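Long-range contact in CELL WALL surface anchor family protein (Streptococcus pneumoniae, PDB 2WW8), which serves as the pilus adhesin RrgA of Streptococcus pneumoniae, a cell-wall surface protein that probably attaches the bacterium to host cells: residues Y275-T286 and Q353-A362. Numbering follows the deposited sequence.
Sequences YASTIFDGTEFT and QFGATFTQKA
A276 and S277 lie alongside F354-F358 and are joined to them by two backbone hydrogen bonds, F358 N to A276 O (2.8 Å) and S277 N to F354 O (3.0 Å). Both donors stand above the carbonyl plane of their acceptor. S277 adds a side-chain bond: chi1 of -62° sets OG beside its own backbone N, where it accepts from A356 N at 3.0 Å. A water links the same hydroxyl to Q353 O. K361 reaches back from the first helical turn with its chain extended, and NZ donates to T278 OG1 (2.8 Å). The ammonium also forms a salt bridge with E437. The CB of A362 sits over one face of the Y275 ring, 3.5 Å from the centroid, a CH-pi contact. The Y275 hydroxyl is hydrogen-bonded to H384, and a water bridges it to T359 OG1. F354 turns its ring edge to F285 O. Y275 ends an outer strand of the parallel sheet, and the helix 359-373 starts just after F358, its N-cap. The T357 side chain lies about 4 Å from the magnesium ion bound by S234, S236 and D387, consistent with the metal ion-dependent adhesion site (MIDAS) of a von Willebrand factor A domain.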
loop_
_atom_site.group_PDB
_atom_site.type_symbol
_atom_site.label_atom_id
_atom_site.label_comp_id
_atom_site.label_asym_id
_atom_site.label_seq_id
_atom_site.Cartn_x
_atom_site.Cartn_y
_atom_site.Cartn_z
ATOM N N TYR A 275 32.228 18.443 15.859
ATOM C CA TYR A 275 33.460 18.915 16.529
ATOM C C TYR A 275 33.423 18.764 18.054
ATOM O O TYR A 275 32.354 18.809 18.658
ATOM C CB TYR A 275 33.829 20.364 16.227
ATOM C CG TYR A 275 32.944 21.423 16.877
ATOM C CD1 TYR A 275 31.678 21.718 16.345
ATOM C CD2 TYR A 275 33.368 22.110 18.009
ATOM C CE1 TYR A 275 30.877 22.715 16.914
ATOM C CE2 TYR A 275 32.573 23.147 18.572
ATOM C CZ TYR A 275 31.353 23.434 18.013
ATOM O OH TYR A 275 30.576 24.382 18.641
ATOM N N ALA A 276 34.612 18.704 18.636
ATOM C CA ALA A 276 34.750 18.864 20.086
ATOM C C ALA A 276 36.152 19.444 20.244
ATOM O O ALA A 276 36.299 20.655 19.902
ATOM C CB ALA A 276 34.438 17.564 20.890
ATOM N N SER A 277 37.148 18.711 20.771
ATOM C CA SER A 277 38.502 19.291 20.827
ATOM C C SER A 277 39.123 19.397 19.436
ATOM O O SER A 277 40.180 20.016 19.269
ATOM C CB SER A 277 39.464 18.381 21.664
ATOM O OG SER A 277 38.992 18.283 23.008
ATOM N N THR A 278 38.537 18.688 18.464
ATOM C CA THR A 278 38.968 18.766 17.064
ATOM C C THR A 278 37.738 18.410 16.231
ATOM O O THR A 278 36.653 18.149 16.778
ATOM C CB THR A 278 40.232 17.872 16.700
ATOM O OG1 THR A 278 40.677 18.074 15.332
ATOM C CG2 THR A 278 39.830 16.387 16.844
ATOM N N ILE A 279 37.923 18.463 14.910
ATOM C CA ILE A 279 36.878 18.040 14.000
ATOM C C ILE A 279 36.794 16.507 14.037
ATOM O O ILE A 279 37.791 15.825 13.837
ATOM C CB ILE A 279 37.145 18.485 12.527
ATOM C CG1 ILE A 279 37.402 19.996 12.435
ATOM C CG2 ILE A 279 36.034 17.889 11.625
ATOM C CD1 ILE A 279 36.298 20.756 13.093
ATOM N N PHE A 280 35.608 15.957 14.295
ATOM C CA PHE A 280 35.469 14.526 14.418
ATOM C C PHE A 280 35.300 13.886 13.023
ATOM O O PHE A 280 34.200 13.754 12.517
ATOM C CB PHE A 280 34.277 14.182 15.363
ATOM C CG PHE A 280 34.605 14.305 16.809
ATOM C CD1 PHE A 280 35.900 14.702 17.221
ATOM C CD2 PHE A 280 33.645 14.025 17.785
ATOM C CE1 PHE A 280 36.203 14.744 18.562
ATOM C CE2 PHE A 280 33.952 14.086 19.155
ATOM C CZ PHE A 280 35.262 14.427 19.528
ATOM N N ASP A 281 36.408 13.544 12.380
ATOM C CA ASP A 281 36.434 13.164 10.975
ATOM C C ASP A 281 37.150 11.841 10.735
ATOM O O ASP A 281 37.413 11.453 9.584
ATOM C CB ASP A 281 37.069 14.268 10.105
ATOM C CG ASP A 281 38.565 14.443 10.431
ATOM O OD1 ASP A 281 39.123 13.718 11.307
ATOM O OD2 ASP A 281 39.190 15.312 9.798
ATOM N N GLY A 282 37.480 11.122 11.808
ATOM C CA GLY A 282 38.075 9.800 11.620
ATOM C C GLY A 282 39.588 9.750 11.593
ATOM O O GLY A 282 40.190 8.666 11.658
ATOM N N THR A 283 40.213 10.919 11.491
ATOM C CA THR A 283 41.672 10.988 11.371
ATOM C C THR A 283 42.340 10.871 12.723
ATOM O O THR A 283 41.752 11.100 13.787
ATOM C CB THR A 283 42.181 12.293 10.697
ATOM O OG1 THR A 283 41.730 13.453 11.443
ATOM C CG2 THR A 283 41.640 12.390 9.230
ATOM N N GLU A 284 43.622 10.526 12.676
ATOM C CA GLU A 284 44.414 10.463 13.901
ATOM C C GLU A 284 44.677 11.848 14.451
ATOM O O GLU A 284 44.972 12.737 13.674
ATOM C CB GLU A 284 45.748 9.755 13.647
ATOM C CG GLU A 284 46.388 9.300 14.937
ATOM C CD GLU A 284 47.583 8.401 14.664
ATOM O OE1 GLU A 284 47.446 7.170 14.620
ATOM O OE2 GLU A 284 48.678 8.933 14.445
ATOM N N PHE A 285 44.517 12.043 15.760
ATOM C CA PHE A 285 44.723 13.334 16.398
ATOM C C PHE A 285 45.357 13.143 17.766
ATOM O O PHE A 285 45.184 12.080 18.355
ATOM C CB PHE A 285 43.382 14.071 16.522
ATOM C CG PHE A 285 43.570 15.548 16.756
ATOM C CD1 PHE A 285 44.161 16.324 15.757
ATOM C CD2 PHE A 285 43.223 16.138 17.955
ATOM C CE1 PHE A 285 44.393 17.669 15.953
ATOM C CE2 PHE A 285 43.469 17.489 18.186
ATOM C CZ PHE A 285 44.042 18.265 17.153
ATOM N N THR A 286 46.051 14.167 18.276
ATOM C CA THR A 286 46.722 14.212 19.569
ATOM C C THR A 286 46.194 15.433 20.327
ATOM O O THR A 286 46.120 16.565 19.776
ATOM C CB THR A 286 48.235 14.270 19.402
ATOM O OG1 THR A 286 48.709 13.060 18.772
ATOM C CG2 THR A 286 48.953 14.348 20.800
ATOM N N GLN A 353 39.137 12.463 26.503
ATOM C CA GLN A 353 40.188 13.479 26.397
ATOM C C GLN A 353 39.989 14.357 25.156
ATOM O O GLN A 353 40.617 15.406 25.096
ATOM C CB GLN A 353 41.599 12.880 26.402
ATOM C CG GLN A 353 41.747 11.774 27.531
ATOM C CD GLN A 353 41.442 12.311 28.926
ATOM O OE1 GLN A 353 41.807 13.453 29.234
ATOM N NE2 GLN A 353 40.784 11.500 29.773
ATOM N N PHE A 354 39.139 13.940 24.203
ATOM C CA PHE A 354 38.910 14.680 22.961
ATOM C C PHE A 354 37.618 15.461 22.950
ATOM O O PHE A 354 37.192 15.976 21.896
ATOM C CB PHE A 354 38.953 13.660 21.783
ATOM C CG PHE A 354 40.336 13.054 21.602
ATOM C CD1 PHE A 354 40.800 12.059 22.449
ATOM C CD2 PHE A 354 41.199 13.566 20.646
ATOM C CE1 PHE A 354 42.090 11.541 22.305
ATOM C CE2 PHE A 354 42.517 13.039 20.492
ATOM C CZ PHE A 354 42.951 12.076 21.332
ATOM N N GLY A 355 36.961 15.590 24.110
ATOM C CA GLY A 355 35.600 16.167 24.092
ATOM C C GLY A 355 35.416 17.558 24.684
ATOM O O GLY A 355 34.394 17.790 25.338
ATOM N N ALA A 356 36.392 18.444 24.539
ATOM C CA ALA A 356 36.250 19.843 24.927
ATOM C C ALA A 356 35.601 20.624 23.739
ATOM O O ALA A 356 35.078 20.004 22.819
ATOM C CB ALA A 356 37.624 20.452 25.243
ATOM N N THR A 357 35.710 21.948 23.704
ATOM C CA THR A 357 34.925 22.819 22.825
ATOM C C THR A 357 35.844 23.770 22.054
ATOM O O THR A 357 36.135 24.885 22.522
ATOM C CB THR A 357 33.833 23.541 23.612
ATOM O OG1 THR A 357 33.155 22.556 24.403
ATOM C CG2 THR A 357 32.783 24.262 22.670
ATOM N N PHE A 358 36.303 23.326 20.882
ATOM C CA PHE A 358 37.206 24.153 20.049
ATOM C C PHE A 358 36.408 24.806 18.902
ATOM O O PHE A 358 36.442 24.375 17.766
ATOM C CB PHE A 358 38.338 23.319 19.478
ATOM C CG PHE A 358 39.485 24.099 18.873
ATOM C CD1 PHE A 358 39.467 25.503 18.756
ATOM C CD2 PHE A 358 40.636 23.413 18.529
ATOM C CE1 PHE A 358 40.573 26.186 18.216
ATOM C CE2 PHE A 358 41.761 24.082 17.991
ATOM C CZ PHE A 358 41.741 25.467 17.812
ATOM N N THR A 359 35.640 25.825 19.282
ATOM C CA THR A 359 34.618 26.433 18.418
ATOM C C THR A 359 35.302 27.041 17.186
ATOM O O THR A 359 34.826 26.846 16.072
ATOM C CB THR A 359 33.913 27.584 19.179
ATOM O OG1 THR A 359 33.411 27.037 20.398
ATOM C CG2 THR A 359 32.674 28.138 18.368
ATOM N N GLN A 360 36.449 27.695 17.369
ATOM C CA GLN A 360 37.104 28.357 16.237
ATOM C C GLN A 360 37.432 27.439 15.079
ATOM O O GLN A 360 37.284 27.749 13.892
ATOM C CB GLN A 360 38.402 28.989 16.743
ATOM C CG GLN A 360 39.070 29.823 15.701
ATOM C CD GLN A 360 40.368 30.472 16.222
ATOM O OE1 GLN A 360 40.838 30.255 17.367
ATOM N NE2 GLN A 360 40.967 31.288 15.316
ATOM N N LYS A 361 37.877 26.247 15.445
ATOM C CA LYS A 361 38.282 25.259 14.464
ATOM C C LYS A 361 37.072 24.773 13.643
ATOM O O LYS A 361 37.162 24.511 12.426
ATOM C CB LYS A 361 39.003 24.083 15.182
ATOM C CG LYS A 361 39.617 23.006 14.239
ATOM C CD LYS A 361 40.506 21.984 15.025
ATOM C CE LYS A 361 41.416 21.218 14.009
ATOM N NZ LYS A 361 42.311 20.246 14.704
ATOM N N ALA A 362 35.935 24.679 14.308
ATOM C CA ALA A 362 34.718 24.295 13.645
ATOM C C ALA A 362 34.256 25.386 12.681
ATOM O O ALA A 362 33.846 25.061 11.582
ATOM C CB ALA A 362 33.611 24.073 14.697
HETATM O O HOH W 1 30.904 26.342 20.717
HETATM O O HOH W 2 36.987 21.494 17.117
HETATM O O HOH W 3 40.921 18.445 24.547
#